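Local atomic coordinates of glutaminase 1 (Escherichia coli, PDB entry 1U60), a protein that catalyses the hydrolysis of L-glutamine to L-glutamate and ammonium. Residues 74-78 with 225-230. Numbering follows the deposited sequence.
Sequences ALALE and VLQADN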
ATOM      1  N   ALA A  74      10.794 -13.700  -2.353  1.00  6.02           N
ATOM      2  CA  ALA A  74      12.189 -13.230  -2.370  1.00  6.37           C
ATOM      3  C   ALA A  74      13.013 -14.107  -3.329  1.00  6.91           C
ATOM      4  O   ALA A  74      13.765 -13.607  -4.176  1.00  6.86           O
ATOM      5  CB  ALA A  74      12.739 -13.234  -1.018  1.00  7.53           C
ATOM      6  N   LEU A  75      12.808 -15.426  -3.264  1.00  7.44           N
ATOM      7  CA  LEU A  75      13.511 -16.328  -4.171  1.00  8.57           C
ATOM      8  C   LEU A  75      13.130 -16.115  -5.633  1.00  9.65           C
ATOM      9  O   LEU A  75      13.985 -16.137  -6.525  1.00 11.13           O
ATOM     10  CB  LEU A  75      13.295 -17.786  -3.730  1.00  8.72           C
ATOM     11  CG  LEU A  75      14.084 -18.805  -4.512  1.00 10.89           C
ATOM     12  CD1 LEU A  75      15.580 -18.490  -4.538  1.00 12.78           C
ATOM     13  CD2 LEU A  75      13.802 -20.147  -3.925  1.00 11.65           C
ATOM     14  N   ALA A  76      11.842 -15.894  -5.899  1.00  8.47           N
ATOM     15  CA  ALA A  76      11.403 -15.710  -7.287  1.00  8.73           C
ATOM     16  C   ALA A  76      12.056 -14.468  -7.853  1.00  8.22           C
ATOM     17  O   ALA A  76      12.474 -14.433  -9.016  1.00  8.27           O
ATOM     18  CB  ALA A  76       9.930 -15.567  -7.368  1.00  8.89           C
ATOM     19  N   LEU A  77      12.169 -13.422  -7.043  1.00  9.00           N
ATOM     20  CA  LEU A  77      12.829 -12.207  -7.505  1.00  8.96           C
ATOM     21  C   LEU A  77      14.302 -12.440  -7.833  1.00  9.66           C
ATOM     22  O   LEU A  77      14.814 -11.943  -8.850  1.00 11.63           O
ATOM     23  CB  LEU A  77      12.659 -11.051  -6.508  1.00  9.22           C
ATOM     24  CG  LEU A  77      11.265 -10.411  -6.352  1.00  9.22           C
ATOM     25  CD1 LEU A  77      11.190  -9.662  -5.053  1.00 10.43           C
ATOM     26  CD2 LEU A  77      10.956  -9.507  -7.542  1.00 10.22           C
ATOM     27  N   GLU A  78      14.988 -13.237  -7.031  1.00  9.21           N
ATOM     28  CA  GLU A  78      16.383 -13.546  -7.283  1.00 10.76           C
ATOM     29  C   GLU A  78      16.500 -14.389  -8.546  1.00  9.80           C
ATOM     30  O   GLU A  78      17.422 -14.167  -9.359  1.00 10.49           O
ATOM     31  CB  GLU A  78      17.022 -14.318  -6.116  1.00 10.70           C
ATOM     32  CG  GLU A  78      17.102 -13.549  -4.804  1.00 13.06           C
ATOM     33  CD  GLU A  78      18.031 -12.349  -4.900  1.00 15.44           C
ATOM     34  OE1 GLU A  78      19.136 -12.495  -5.490  1.00 18.27           O
ATOM     35  OE2 GLU A  78      17.660 -11.253  -4.444  1.00 13.93           O
ATOM     36  N   VAL A 225      21.920 -12.566   1.471  1.00  8.08           N
ATOM     37  CA  VAL A 225      20.986 -13.561   0.957  1.00  9.57           C
ATOM     38  C   VAL A 225      20.269 -13.021  -0.273  1.00  9.76           C
ATOM     39  O   VAL A 225      20.015 -13.757  -1.182  1.00 11.41           O
ATOM     40  CB  VAL A 225      19.920 -13.904   2.029  1.00  9.15           C
ATOM     41  CG1 VAL A 225      18.913 -14.925   1.560  1.00  9.19           C
ATOM     42  CG2 VAL A 225      20.560 -14.344   3.264  1.00 12.65           C
ATOM     43  N   LEU A 226      19.868 -11.747  -0.252  1.00  8.60           N
ATOM     44  CA  LEU A 226      19.166 -11.131  -1.364  1.00  8.56           C
ATOM     45  C   LEU A 226      19.925  -9.926  -1.940  1.00  9.30           C
ATOM     46  O   LEU A 226      20.632  -9.260  -1.210  1.00 10.01           O
ATOM     47  CB  LEU A 226      17.800 -10.638  -0.887  1.00  9.31           C
ATOM     48  CG  LEU A 226      16.961 -11.633  -0.086  1.00  7.87           C
ATOM     49  CD1 LEU A 226      15.666 -10.928   0.398  1.00 10.32           C
ATOM     50  CD2 LEU A 226      16.620 -12.902  -0.908  1.00 12.75           C
ATOM     51  N   GLN A 227      19.675  -9.590  -3.200  1.00 10.54           N
ATOM     52  CA  GLN A 227      20.193  -8.368  -3.749  1.00 10.35           C
ATOM     53  C   GLN A 227      19.442  -7.217  -3.137  1.00 10.92           C
ATOM     54  O   GLN A 227      18.221  -7.270  -3.067  1.00 10.04           O
ATOM     55  CB  GLN A 227      20.017  -8.317  -5.255  1.00 11.76           C
ATOM     56  CG  GLN A 227      20.795  -9.390  -5.973  1.00 16.11           C
ATOM     57  CD  GLN A 227      20.321  -9.546  -7.407  1.00 21.86           C
ATOM     58  OE1 GLN A 227      19.650 -10.542  -7.755  1.00 28.30           O
ATOM     59  NE2 GLN A 227      20.609  -8.546  -8.215  1.00 22.46           N
ATOM     60  N   ALA A 228      20.159  -6.187  -2.729  1.00 10.84           N
ATOM     61  CA  ALA A 228      19.536  -5.006  -2.158  1.00 11.99           C
ATOM     62  C   ALA A 228      18.404  -4.440  -3.022  1.00 11.61           C
ATOM     63  O   ALA A 228      17.362  -3.996  -2.494  1.00 12.25           O
ATOM     64  CB  ALA A 228      20.597  -3.949  -1.887  1.00 12.02           C
ATOM     65  N   ASP A 229      18.597  -4.446  -4.346  1.00 12.37           N
ATOM     66  CA  ASP A 229      17.649  -3.811  -5.256  1.00 14.00           C
ATOM     67  C   ASP A 229      16.341  -4.595  -5.321  1.00 12.56           C
ATOM     68  O   ASP A 229      15.351  -4.069  -5.781  1.00 12.71           O
ATOM     69  CB  ASP A 229      18.214  -3.691  -6.674  1.00 15.56           C
ATOM     70  CG  ASP A 229      19.244  -2.582  -6.811  1.00 22.37           C
ATOM     71  OD1 ASP A 229      19.287  -1.605  -5.997  1.00 29.91           O
ATOM     72  OD2 ASP A 229      20.047  -2.603  -7.754  1.00 30.27           O
ATOM     73  N   ASN A 230      16.362  -5.855  -4.913  1.00 10.17           N
ATOM     74  CA  ASN A 230      15.133  -6.667  -4.869  1.00  9.17           C
ATOM     75  C   ASN A 230      14.268  -6.399  -3.662  1.00  9.59           C
ATOM     76  O   ASN A 230      13.080  -6.647  -3.725  1.00  9.55           O
ATOM     77  CB  ASN A 230      15.426  -8.172  -5.000  1.00  9.69           C
ATOM     78  CG  ASN A 230      15.772  -8.557  -6.433  1.00 10.20           C
ATOM     79  OD1 ASN A 230      15.298  -7.895  -7.373  1.00 11.23           O
ATOM     80  ND2 ASN A 230      16.574  -9.601  -6.626  1.00  9.33           N
TER
HETATM   81  O   HOH W   1      17.171 -10.516  -9.506  1.00 25.97           O
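Glu78 OE2 is the hydrogen-bond acceptor that links helix residues 74-78 to loop 225-230. Gln227 N and Asn230 ND2 each donate to Glu78 OE2 at 2.9 Å; both bonds are nearly straight. The carboxylate thus satisfies a backbone NH in the loop and one proton of the Asn230 amide. Asn230 ND2 also donates to the oxygen of water 1, at 3.1 Å. That water donates in turn to Leu77 O at 2.8 Å, so it bridges the helix carbonyl and the amide. Within the loop, Asn230 N donates to Gln227 O at 3.0 Å. This closes a type I beta turn, 227-230, that brings both donors to the same side, facing Glu78. Beside the polar group, Ala74 CB packs on Leu226 CD2 at 3.9 Å, and Leu77 CB lies 4.0 Å from Asn230 CG. The contact is structural and lies away from the predicted substrate-binding residues. It ties helix 68-80 to the connection between strand 223-224 and helix 231-241. Ile234 of helix 231-241 touches Ala74, Leu77 and Leu226. Helix 82-88 packs against Leu77, which also meets Tyr252 of the second subunit.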